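Sugar kinase, pfkB family (Thermotoga maritima, PDB 2AJR) is probably an ATP-dependent sugar kinase of the pfkB family, possibly a 1-phosphofructokinase that phosphorylates a fructose phosphate. Local coordinates at residues 134-137 with 138-142; 186-189 with 190-194; 76-79 with 80-83; 288-291 with 292-295; 279-282 with 283-287. One frame throughout, in Å; residues are numbered along the deposited sequence.

Overall arrangement
All five contacts are local, made along single helices or at their ends, and along the chain they run contact 3, 1, 2, 5, 4. Contact 3 (helix 76-89) and contact 2 (helix 185-193) each lie on the helix of a beta-alpha-beta unit of the ten-stranded sheet; contact 1 (helix 130-144) packs on strands 14-18 and 93-100 of that sheet. Contacts 5 and 4 sit on the consecutive helices 271-286 and 290-304, with centres about 8 Å apart, and they touch. Contacts 3 and 4 are farthest apart, about 36 Å between centres, on opposite sides of the chain's centre. Together they sample the helical layers of a ribokinase-like fold, with contact 3 at the dimer interface.

Contact 1: 134-137 with 138-142; sequences NHFL and RRYKM
Four backbone bonds tie 134-137 to 138-142 in a regular alpha-helical ladder inside helix 130-144. Arg138 N donates to Asn134 O, Arg139 N to His135 O, Tyr140 N to Phe136 O and Lys141 N to Leu137 O. The third is the shortest, 2.8 Å from Tyr140 N to Phe136 O, while the fourth is the straightest, with 167° at the hydrogen of Lys141 N.

The main apolar touch is made by Phe136 and Tyr140, one turn apart. Both rings swing the same way, CG anti to the backbone N (chi1 175° in Phe136 and 178° in Tyr140), and this carries them along the same side of the helix. Phe136 CE2 comes to 4.1 Å from Tyr140 CB, the two side chains crossing at a slant. On another side, the methylenes of Lys141 run back over the carbonyl its own N-H is bonded to: Lys141 CG lies 3.4 Å from Leu137 O. Arg139 starts similarly, CG 3.5 Å from His135 O, before its extended chain leads the guanidinium off the helix.

The two aromatic residues are buried against the main sheet. Phe136 meets Phe73 and Val17, and Tyr140 rests on Leu15 and Val17 of strand 14-18. Tyr140 OH hydrogen-bonds Leu168 O, joining this helix to helix 164-174, and Arg139 touches Asn96 and Val98 of strand 93-100, with a weak hydrogen bond from NH1 to Phe97 O.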
# COMPACT_ATOMS: atom_id res chain seq x y z
N ASN A 134 -28.41 4.83 -6.39
CA ASN A 134 -29.47 5.33 -7.27
C ASN A 134 -28.94 6.17 -8.42
O ASN A 134 -29.34 5.98 -9.56
CB ASN A 134 -30.53 6.11 -6.47
CG ASN A 134 -31.42 5.19 -5.66
OD1 ASN A 134 -31.55 3.99 -5.95
ND2 ASN A 134 -32.04 5.74 -4.63
N HIS A 135 -28.03 7.08 -8.13
CA HIS A 135 -27.41 7.87 -9.17
C HIS A 135 -26.72 6.96 -10.15
O HIS A 135 -26.77 7.18 -11.35
CB HIS A 135 -26.41 8.85 -8.59
CG HIS A 135 -27.04 9.97 -7.83
ND1 HIS A 135 -26.35 10.70 -6.90
CD2 HIS A 135 -28.29 10.47 -7.87
CE1 HIS A 135 -27.15 11.63 -6.39
NE2 HIS A 135 -28.34 11.51 -6.97
N PHE A 136 -26.07 5.91 -9.65
CA PHE A 136 -25.46 4.94 -10.53
C PHE A 136 -26.48 4.25 -11.44
O PHE A 136 -26.24 4.10 -12.65
CB PHE A 136 -24.66 3.88 -9.76
CG PHE A 136 -24.13 2.81 -10.66
CD1 PHE A 136 -22.93 3.00 -11.34
CD2 PHE A 136 -24.85 1.65 -10.89
CE1 PHE A 136 -22.44 2.03 -12.21
CE2 PHE A 136 -24.36 0.68 -11.76
CZ PHE A 136 -23.16 0.88 -12.43
N LEU A 137 -27.59 3.79 -10.89
CA LEU A 137 -28.57 3.02 -11.69
C LEU A 137 -29.15 3.89 -12.79
O LEU A 137 -29.38 3.44 -13.91
CB LEU A 137 -29.71 2.47 -10.83
CG LEU A 137 -29.31 1.37 -9.84
CD1 LEU A 137 -30.45 1.05 -8.84
CD2 LEU A 137 -28.86 0.14 -10.61
N ARG A 138 -29.34 5.15 -12.45
CA ARG A 138 -29.90 6.14 -13.35
C ARG A 138 -28.95 6.39 -14.54
O ARG A 138 -29.40 6.50 -15.68
CB ARG A 138 -30.15 7.41 -12.54
CG ARG A 138 -31.30 8.29 -13.00
CD ARG A 138 -30.87 9.21 -14.11
NE ARG A 138 -31.22 10.59 -13.81
CZ ARG A 138 -30.48 11.43 -13.09
NH1 ARG A 138 -29.32 11.07 -12.55
NH2 ARG A 138 -30.92 12.65 -12.89
N ARG A 139 -27.65 6.47 -14.28
CA ARG A 139 -26.65 6.62 -15.35
C ARG A 139 -26.47 5.35 -16.15
O ARG A 139 -26.20 5.39 -17.36
CB ARG A 139 -25.28 6.95 -14.78
CG ARG A 139 -25.13 8.33 -14.28
CD ARG A 139 -23.65 8.64 -14.15
NE ARG A 139 -23.44 10.00 -13.69
CZ ARG A 139 -22.33 10.45 -13.12
NH1 ARG A 139 -21.29 9.66 -12.95
NH2 ARG A 139 -22.28 11.70 -12.72
N TYR A 140 -26.54 4.22 -15.46
CA TYR A 140 -26.43 2.91 -16.10
C TYR A 140 -27.51 2.76 -17.19
O TYR A 140 -27.20 2.41 -18.32
CB TYR A 140 -26.53 1.78 -15.06
CG TYR A 140 -26.47 0.39 -15.64
CD1 TYR A 140 -25.27 -0.17 -16.06
CD2 TYR A 140 -27.62 -0.39 -15.76
CE1 TYR A 140 -25.22 -1.46 -16.59
CE2 TYR A 140 -27.58 -1.67 -16.29
CZ TYR A 140 -26.38 -2.21 -16.70
OH TYR A 140 -26.36 -3.49 -17.22
N LYS A 141 -28.76 3.06 -16.83
CA LYS A 141 -29.88 2.99 -17.78
C LYS A 141 -29.61 3.84 -19.00
O LYS A 141 -29.85 3.42 -20.12
CB LYS A 141 -31.21 3.43 -17.13
CG LYS A 141 -31.73 2.44 -16.11
CD LYS A 141 -32.81 3.03 -15.21
CE LYS A 141 -33.18 2.08 -14.06
NZ LYS A 141 -33.76 2.79 -12.88
N MSE A 142 -29.10 5.04 -18.79
CA MSE A 142 -28.89 5.95 -19.89
C MSE A 142 -27.85 5.41 -20.85
O MSE A 142 -28.04 5.43 -22.05
CB MSE A 142 -28.54 7.34 -19.38
CG MSE A 142 -29.76 8.01 -18.73
SE MSE A 142 -29.42 9.71 -17.80
CE MSE A 142 -31.33 10.21 -17.47

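Contact 2: 186-189 with 190-194; sequences RLLE and RIYEG
Residues 186-189 and 190-194 make up nearly all of the short helix 185-193, with Gly194 just after it; Ile191 N is bonded to Leu187 O at 3.2 Å and Tyr192 N to Leu188 O at 2.8 Å. This helix is the crossover of a beta-alpha-beta unit between strands 178-182 and 200-201. The ladder is not regular. Leu187 O receives a second N-H, from Arg190 N three residues on, in a weak bond of 127° at the hydrogen, and the bond from Glu193 N to Glu189 O is also weak, bent to 135°.

Leu188 carries the apolar contact. Its CD2 meets Ile191 CD1 at 3.8 Å, the two branches set obliquely to each other, and lies farther from Tyr192 CE1. Leu188 and Ile191 both touch Val181 of strand 178-182, and Leu188 also touches Val201.

The Tyr192 hydroxyl is hydrogen-bonded to Ser234 OG, and Glu189 OE2 takes a bond from Leu213 N, so both polar ends are tied to other parts of the chain. Arg190, bent at chi2 and chi3, forms a salt bridge with Glu193, NE to OE2 3.2 Å. With CG beside its backbone N (chi1 -78°), Tyr192 brings its ring edge back along the helix, and Leu188 O, nearly in the ring plane, approaches Tyr192 CD1 to 3.2 Å.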
# COMPACT_ATOMS: atom_id res chain seq x y z
N ARG A 186 -21.40 -16.27 -4.86
CA ARG A 186 -22.39 -15.62 -4.01
C ARG A 186 -23.13 -14.55 -4.80
O ARG A 186 -24.35 -14.52 -4.81
CB ARG A 186 -21.71 -15.00 -2.79
CG ARG A 186 -22.65 -14.83 -1.62
CD ARG A 186 -21.96 -15.12 -0.28
NE ARG A 186 -22.73 -14.57 0.84
CZ ARG A 186 -22.76 -13.28 1.18
NH1 ARG A 186 -22.07 -12.36 0.49
NH2 ARG A 186 -23.50 -12.89 2.22
N LEU A 187 -22.39 -13.70 -5.49
CA LEU A 187 -23.04 -12.71 -6.34
C LEU A 187 -23.78 -13.36 -7.53
O LEU A 187 -24.87 -12.90 -7.88
CB LEU A 187 -22.04 -11.63 -6.78
CG LEU A 187 -21.27 -10.91 -5.65
CD1 LEU A 187 -20.41 -9.76 -6.16
CD2 LEU A 187 -22.20 -10.41 -4.56
N LEU A 188 -23.23 -14.41 -8.13
CA LEU A 188 -23.89 -15.04 -9.29
C LEU A 188 -25.20 -15.73 -8.92
O LEU A 188 -26.15 -15.74 -9.68
CB LEU A 188 -22.97 -16.06 -9.98
CG LEU A 188 -21.83 -15.51 -10.84
CD1 LEU A 188 -21.07 -16.65 -11.48
CD2 LEU A 188 -22.40 -14.55 -11.90
N GLU A 189 -25.21 -16.37 -7.75
CA GLU A 189 -26.43 -16.92 -7.14
C GLU A 189 -27.57 -15.88 -7.19
O GLU A 189 -28.73 -16.16 -7.50
CB GLU A 189 -26.13 -17.28 -5.68
CG GLU A 189 -26.67 -18.61 -5.21
CD GLU A 189 -25.63 -19.71 -5.18
OE1 GLU A 189 -24.57 -19.51 -4.53
OE2 GLU A 189 -25.88 -20.78 -5.77
N ARG A 190 -27.21 -14.65 -6.89
CA ARG A 190 -28.15 -13.55 -6.78
C ARG A 190 -28.66 -13.16 -8.18
O ARG A 190 -29.85 -12.87 -8.35
CB ARG A 190 -27.42 -12.41 -6.08
CG ARG A 190 -28.12 -11.70 -4.99
CD ARG A 190 -29.04 -12.51 -4.09
NE ARG A 190 -30.22 -11.66 -3.89
CZ ARG A 190 -30.25 -10.59 -3.10
NH1 ARG A 190 -29.19 -10.25 -2.36
NH2 ARG A 190 -31.36 -9.86 -3.01
N ILE A 191 -27.77 -13.23 -9.17
CA ILE A 191 -28.12 -13.03 -10.58
C ILE A 191 -29.01 -14.15 -11.13
O ILE A 191 -30.00 -13.89 -11.81
CB ILE A 191 -26.85 -12.93 -11.46
CG1 ILE A 191 -26.13 -11.60 -11.21
CG2 ILE A 191 -27.18 -13.12 -12.96
CD1 ILE A 191 -24.70 -11.54 -11.77
N TYR A 192 -28.65 -15.40 -10.85
CA TYR A 192 -29.42 -16.54 -11.39
C TYR A 192 -30.76 -16.76 -10.68
O TYR A 192 -31.53 -17.61 -11.10
CB TYR A 192 -28.57 -17.82 -11.47
CG TYR A 192 -27.66 -17.75 -12.68
CD1 TYR A 192 -26.44 -17.09 -12.60
CD2 TYR A 192 -28.04 -18.29 -13.90
CE1 TYR A 192 -25.61 -16.97 -13.71
CE2 TYR A 192 -27.21 -18.18 -15.03
CZ TYR A 192 -25.99 -17.51 -14.92
OH TYR A 192 -25.13 -17.38 -15.99
N GLU A 193 -31.03 -15.99 -9.61
CA GLU A 193 -32.40 -15.81 -9.12
C GLU A 193 -33.23 -15.17 -10.23
O GLU A 193 -34.17 -15.74 -10.72
CB GLU A 193 -32.46 -14.86 -7.89
CG GLU A 193 -31.85 -15.34 -6.56
CD GLU A 193 -32.09 -14.37 -5.37
OE1 GLU A 193 -32.85 -13.39 -5.51
OE2 GLU A 193 -31.51 -14.59 -4.28
N GLY A 194 -32.83 -13.97 -10.63
CA GLY A 194 -33.76 -13.00 -11.24
C GLY A 194 -34.14 -13.41 -12.64
O GLY A 194 -33.48 -14.27 -13.23

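Contact 3: 76-79 with 80-83; sequences GYMG and KILV
Tyr77 and Lys80 meet through the helix backbone, Lys80 CB standing 3.6 Å from Tyr77 O, while the bond from CA to CB of Tyr77, which bears the flat phenol, points away from 80-83. Tyr77 of the second subunit packs against the ring, Glu84 OE1 of that subunit is hydrogen-bonded to Tyr77 OH, and Met78 and Ile81 touch the same subunit at its Met48 and Met78 respectively. Within this chain the only side-chain pair meeting between 76-79 and 80-83 is aliphatic. Selenomethionine Met78 and Ile81 lie side by side and point the same way, CE of Met78 3.8 Å from CD1 of Ile81. Met78 bends at chi2 (-57°) and chi3, which turns its methyl back to the Ile81 tip. Ile81 has CG1 beside its backbone N, and this branch also passes over a carbonyl, CG1 3.5 Å from Tyr77 O.

The first turns of helix 76-89 are held by a complete run of backbone bonds. Lys80 N donates to Gly76 O, Ile81 N to Tyr77 O, Leu82 N to Met78 O and Val83 N to Gly79 O. The bond from Ile81 N to Tyr77 O is the straightest, 169° at the hydrogen. Ahead of the ladder, the N-H groups of Tyr77 and Met78 are taken by the two carboxylate oxygens of Glu103. Gly76, with positive phi, makes the turn from strand to helix.

The helix connects strand 68-75 to strand 93-100 in a beta-alpha-beta crossover. Val83 packs on Thr95, Phe97 and Tyr99 of the latter strand, Met78 and Ile81 on Leu23 of strand 22-28.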
# COMPACT_ATOMS: atom_id res chain seq x y z
N GLY A 76 -12.36 10.00 -3.41
CA GLY A 76 -11.17 10.54 -2.75
C GLY A 76 -9.93 10.70 -3.61
O GLY A 76 -10.00 10.81 -4.83
N TYR A 77 -8.78 10.72 -2.94
CA TYR A 77 -7.48 10.87 -3.58
C TYR A 77 -7.17 9.75 -4.56
O TYR A 77 -6.67 9.99 -5.67
CB TYR A 77 -6.37 10.89 -2.54
CG TYR A 77 -6.39 12.06 -1.59
CD1 TYR A 77 -6.22 13.38 -2.05
CD2 TYR A 77 -6.55 11.85 -0.22
CE1 TYR A 77 -6.21 14.45 -1.17
CE2 TYR A 77 -6.55 12.91 0.67
CZ TYR A 77 -6.38 14.21 0.20
OH TYR A 77 -6.39 15.23 1.12
N MSE A 78 -7.44 8.51 -4.14
CA MSE A 78 -7.17 7.37 -4.98
C MSE A 78 -8.07 7.41 -6.20
O MSE A 78 -7.66 7.08 -7.32
CB MSE A 78 -7.41 6.08 -4.19
CG MSE A 78 -6.52 5.91 -2.95
SE MSE A 78 -4.60 6.00 -3.34
CE MSE A 78 -4.17 7.82 -2.87
N GLY A 79 -9.30 7.85 -6.00
CA GLY A 79 -10.22 7.98 -7.11
C GLY A 79 -9.66 8.89 -8.18
O GLY A 79 -9.72 8.55 -9.35
N LYS A 80 -9.12 10.03 -7.77
CA LYS A 80 -8.60 11.01 -8.72
C LYS A 80 -7.47 10.43 -9.54
O LYS A 80 -7.42 10.60 -10.76
CB LYS A 80 -8.11 12.29 -8.02
CG LYS A 80 -7.30 13.21 -8.94
CD LYS A 80 -7.32 14.69 -8.49
CE LYS A 80 -6.45 15.60 -9.40
NZ LYS A 80 -5.09 15.00 -9.74
N ILE A 81 -6.54 9.77 -8.86
CA ILE A 81 -5.45 9.12 -9.54
C ILE A 81 -5.98 8.10 -10.54
O ILE A 81 -5.54 8.07 -11.68
CB ILE A 81 -4.51 8.40 -8.55
CG1 ILE A 81 -3.85 9.40 -7.60
CG2 ILE A 81 -3.43 7.61 -9.30
CD1 ILE A 81 -3.18 8.70 -6.40
N LEU A 82 -6.94 7.28 -10.12
CA LEU A 82 -7.46 6.22 -11.00
C LEU A 82 -8.00 6.80 -12.30
O LEU A 82 -7.64 6.34 -13.38
CB LEU A 82 -8.56 5.40 -10.31
CG LEU A 82 -9.02 4.11 -10.98
CD1 LEU A 82 -9.11 2.96 -9.96
CD2 LEU A 82 -10.34 4.27 -11.69
N VAL A 83 -8.83 7.84 -12.20
CA VAL A 83 -9.52 8.36 -13.37
C VAL A 83 -8.51 8.98 -14.31
O VAL A 83 -8.60 8.80 -15.53
CB VAL A 83 -10.64 9.39 -12.98
CG1 VAL A 83 -11.20 10.08 -14.21
CG2 VAL A 83 -11.75 8.69 -12.22

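Contact 4: 288-291 with 292-295; sequences ANFL and EMAK
Asn289 and Glu292 lie alongside each other at the start of helix 290-304, their side chains pointing the same way but with the amide and carboxylate planes 89° apart. Asn289 is the N-cap. Its first torsion (chi1 -178°) sets CG beside the carbonyl carbon and folds the amide oxygen over the first turn, where OD1 accepts from Glu292 N at 3.2 Å, the donor tilted out of the amide plane. The same oxygen, Asn289 OD1, rests 3.3 Å from Glu292 CG, so the capping group also packs on the glutamate chain. Asn289 O in turn receives Met293 N at 2.9 Å. Asn289 thus accepts from two first-turn N-H groups, that of Glu292 by its side chain and that of Met293 by its backbone carbonyl.

Phe290 and selenomethionine Met293 also lie side by side and point the same way, in a Met-aromatic contact. The selenium comes in obliquely, Met293 SE 3.9 Å from Phe290 CD1. One face of the ring carries a carbonyl, Ala288 O, 3.7 Å above its centre.

Leu291 and Lys295 run obliquely past each other, Leu291 CG 4.1 Å from Lys295 CD. Lys295 bends at chi3 (72°) to bring NZ round to Glu292 OE2 at 2.7 Å, a salt bridge met on the syn side of the carboxylate. The glutamate is therefore fixed at its chain by the cap residue and at its head by the lysine.

The helix lies against helix 271-286, where Met293 and Ala294 touch Met279 and Glu292 touches Tyr282. It also packs on the main sheet: Phe290 meets Phe178, Met293 meets Phe180, Leu291 packs on Trp255 and Ala294 on Ile257.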
# COMPACT_ATOMS: atom_id res chain seq x y z
N ALA A 288 -21.26 -14.25 -32.69
CA ALA A 288 -21.52 -15.08 -31.51
C ALA A 288 -21.26 -16.57 -31.72
O ALA A 288 -22.13 -17.40 -31.46
CB ALA A 288 -22.95 -14.88 -31.06
N ASN A 289 -20.06 -16.90 -32.20
CA ASN A 289 -19.60 -18.28 -32.20
C ASN A 289 -18.90 -18.51 -30.87
O ASN A 289 -17.78 -18.03 -30.66
CB ASN A 289 -18.67 -18.55 -33.37
CG ASN A 289 -18.22 -20.00 -33.44
OD1 ASN A 289 -17.75 -20.56 -32.45
ND2 ASN A 289 -18.37 -20.61 -34.60
N PHE A 290 -19.56 -19.23 -29.98
CA PHE A 290 -19.19 -19.28 -28.57
C PHE A 290 -17.92 -20.07 -28.27
O PHE A 290 -17.07 -19.61 -27.53
CB PHE A 290 -20.35 -19.81 -27.74
CG PHE A 290 -21.55 -18.91 -27.76
CD1 PHE A 290 -21.45 -17.60 -27.32
CD2 PHE A 290 -22.78 -19.36 -28.23
CE1 PHE A 290 -22.55 -16.76 -27.35
CE2 PHE A 290 -23.89 -18.53 -28.25
CZ PHE A 290 -23.78 -17.22 -27.81
N LEU A 291 -17.79 -21.26 -28.84
CA LEU A 291 -16.58 -22.03 -28.60
C LEU A 291 -15.38 -21.21 -29.06
O LEU A 291 -14.42 -21.04 -28.31
CB LEU A 291 -16.61 -23.40 -29.30
CG LEU A 291 -15.38 -24.26 -28.93
CD1 LEU A 291 -15.28 -24.43 -27.42
CD2 LEU A 291 -15.39 -25.62 -29.63
N GLU A 292 -15.46 -20.67 -30.28
CA GLU A 292 -14.36 -19.82 -30.79
C GLU A 292 -14.15 -18.56 -29.94
O GLU A 292 -13.02 -18.11 -29.78
CB GLU A 292 -14.55 -19.49 -32.26
CG GLU A 292 -14.54 -20.73 -33.18
CD GLU A 292 -13.17 -21.39 -33.31
OE1 GLU A 292 -12.20 -20.71 -33.68
OE2 GLU A 292 -13.07 -22.61 -33.07
N MSE A 293 -15.22 -18.01 -29.37
CA MSE A 293 -15.08 -16.93 -28.39
C MSE A 293 -14.27 -17.34 -27.19
O MSE A 293 -13.34 -16.64 -26.81
CB MSE A 293 -16.41 -16.48 -27.85
CG MSE A 293 -17.08 -15.41 -28.65
SE MSE A 293 -18.71 -14.88 -27.74
CE MSE A 293 -18.12 -14.95 -25.97
N ALA A 294 -14.64 -18.47 -26.57
CA ALA A 294 -13.90 -18.97 -25.41
C ALA A 294 -12.44 -19.29 -25.75
O ALA A 294 -11.55 -19.04 -24.94
CB ALA A 294 -14.59 -20.19 -24.84
N LYS A 295 -12.20 -19.82 -26.95
CA LYS A 295 -10.85 -20.16 -27.40
C LYS A 295 -9.98 -18.93 -27.54
O LYS A 295 -8.81 -18.93 -27.17
CB LYS A 295 -10.87 -20.91 -28.74
CG LYS A 295 -11.23 -22.41 -28.61
CD LYS A 295 -11.63 -23.06 -29.93
CE LYS A 295 -10.44 -23.23 -30.89
NZ LYS A 295 -10.85 -23.83 -32.19

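Contact 5: 279-282 with 283-287; sequences MVYY and FIKHG
Tyr282 accepts a short backbone bond from His286, 2.7 Å from His286 N to Tyr282 O, at the end of helix 271-286. Three more precede it: Phe283 N to Met279 O, Ile284 N to Val280 O and Lys285 N to Tyr281 O. The middle one is almost perfectly straight, 178° at the hydrogen of Ile284 N. One step further on, Gly287 N finds Phe283 O at 3.0 Å. The amide hydrogens of residues 283 to 287 are thus all taken up, each by the carbonyl four residues earlier.

The side chains of Tyr281 and Tyr282 both meet a residue one turn ahead. In Tyr282, a chi1 of -170° turns CG opposite the backbone N and lays the ring along the helix toward its end, and His286 comes against it edge-to-face, with ring planes at 80°. His286 ND1 is the atom over the tyrosine face, 3.6 Å from Tyr282 CE2, and His286 CB adds a CH-pi contact. The edge of the same tyrosine ring faces Gly287 O, with Tyr282 CD1 3.6 Å away. Lys285 CG sits over the Tyr281 face, offset toward the rim and 3.6 Å from Tyr281 CZ, a second CH-pi contact.

Inward, Phe283 stacks on Phe178, Met279 and Val280 lie on Phe180, and Val280 and Ile284 on Val14. Gly287, first to leave the helical conformation and with positive phi, carries the chain out of the helix. The arrangement is a helix C-terminus closed by a glycine, in one of the helices that cover the main sheet of this ribokinase-like fold.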
# COMPACT_ATOMS: atom_id res chain seq x y z
N MSE A 279 -13.01 -12.37 -25.36
CA MSE A 279 -14.34 -12.80 -25.72
C MSE A 279 -15.18 -11.64 -26.23
O MSE A 279 -15.86 -11.77 -27.24
CB MSE A 279 -15.05 -13.47 -24.55
CG MSE A 279 -14.47 -14.81 -24.21
SE MSE A 279 -15.55 -15.81 -22.91
CE MSE A 279 -16.46 -17.06 -24.13
N VAL A 280 -15.13 -10.51 -25.53
CA VAL A 280 -15.88 -9.34 -25.97
C VAL A 280 -15.45 -8.96 -27.39
O VAL A 280 -16.28 -8.82 -28.27
CB VAL A 280 -15.76 -8.13 -25.00
CG1 VAL A 280 -16.61 -6.97 -25.50
CG2 VAL A 280 -16.21 -8.53 -23.62
N TYR A 281 -14.14 -8.85 -27.60
CA TYR A 281 -13.58 -8.54 -28.92
C TYR A 281 -14.04 -9.52 -30.01
O TYR A 281 -14.37 -9.10 -31.12
CB TYR A 281 -12.05 -8.54 -28.87
CG TYR A 281 -11.36 -8.34 -30.21
CD1 TYR A 281 -11.07 -7.07 -30.68
CD2 TYR A 281 -10.97 -9.43 -30.99
CE1 TYR A 281 -10.43 -6.87 -31.90
CE2 TYR A 281 -10.32 -9.24 -32.22
CZ TYR A 281 -10.06 -7.96 -32.66
OH TYR A 281 -9.43 -7.74 -33.86
N TYR A 282 -14.06 -10.80 -29.70
CA TYR A 282 -14.42 -11.80 -30.69
C TYR A 282 -15.88 -11.65 -31.06
O TYR A 282 -16.24 -11.73 -32.24
CB TYR A 282 -14.18 -13.24 -30.18
CG TYR A 282 -14.32 -14.28 -31.29
CD1 TYR A 282 -15.57 -14.71 -31.73
CD2 TYR A 282 -13.19 -14.81 -31.90
CE1 TYR A 282 -15.68 -15.65 -32.77
CE2 TYR A 282 -13.29 -15.76 -32.92
CZ TYR A 282 -14.53 -16.17 -33.36
OH TYR A 282 -14.59 -17.11 -34.37
N PHE A 283 -16.71 -11.48 -30.04
CA PHE A 283 -18.13 -11.24 -30.25
C PHE A 283 -18.33 -10.04 -31.17
O PHE A 283 -18.97 -10.17 -32.22
CB PHE A 283 -18.83 -11.02 -28.90
CG PHE A 283 -20.29 -10.71 -29.02
CD1 PHE A 283 -21.17 -11.64 -29.51
CD2 PHE A 283 -20.78 -9.48 -28.63
CE1 PHE A 283 -22.51 -11.36 -29.62
CE2 PHE A 283 -22.11 -9.19 -28.73
CZ PHE A 283 -22.98 -10.14 -29.23
N ILE A 284 -17.76 -8.90 -30.80
CA ILE A 284 -17.88 -7.70 -31.62
C ILE A 284 -17.40 -7.91 -33.06
O ILE A 284 -18.10 -7.54 -34.00
CB ILE A 284 -17.10 -6.52 -31.04
CG1 ILE A 284 -17.75 -6.01 -29.75
CG2 ILE A 284 -17.00 -5.40 -32.07
CD1 ILE A 284 -17.14 -4.73 -29.26
N LYS A 285 -16.23 -8.52 -33.23
CA LYS A 285 -15.60 -8.61 -34.55
C LYS A 285 -16.12 -9.77 -35.41
O LYS A 285 -16.46 -9.55 -36.57
CB LYS A 285 -14.07 -8.67 -34.45
CG LYS A 285 -13.39 -7.38 -33.94
CD LYS A 285 -13.79 -6.10 -34.71
CE LYS A 285 -12.96 -4.88 -34.26
NZ LYS A 285 -13.51 -3.56 -34.74
N HIS A 286 -16.19 -10.98 -34.87
CA HIS A 286 -16.59 -12.15 -35.68
C HIS A 286 -17.90 -12.83 -35.25
O HIS A 286 -18.15 -13.96 -35.66
CB HIS A 286 -15.44 -13.17 -35.71
CG HIS A 286 -14.09 -12.54 -35.85
ND1 HIS A 286 -13.06 -12.78 -34.97
CD2 HIS A 286 -13.61 -11.66 -36.76
CE1 HIS A 286 -12.00 -12.08 -35.33
NE2 HIS A 286 -12.31 -11.39 -36.41
N GLY A 287 -18.72 -12.17 -34.44
CA GLY A 287 -20.05 -12.68 -34.07
C GLY A 287 -20.07 -13.71 -32.95
O GLY A 287 -19.03 -14.04 -32.35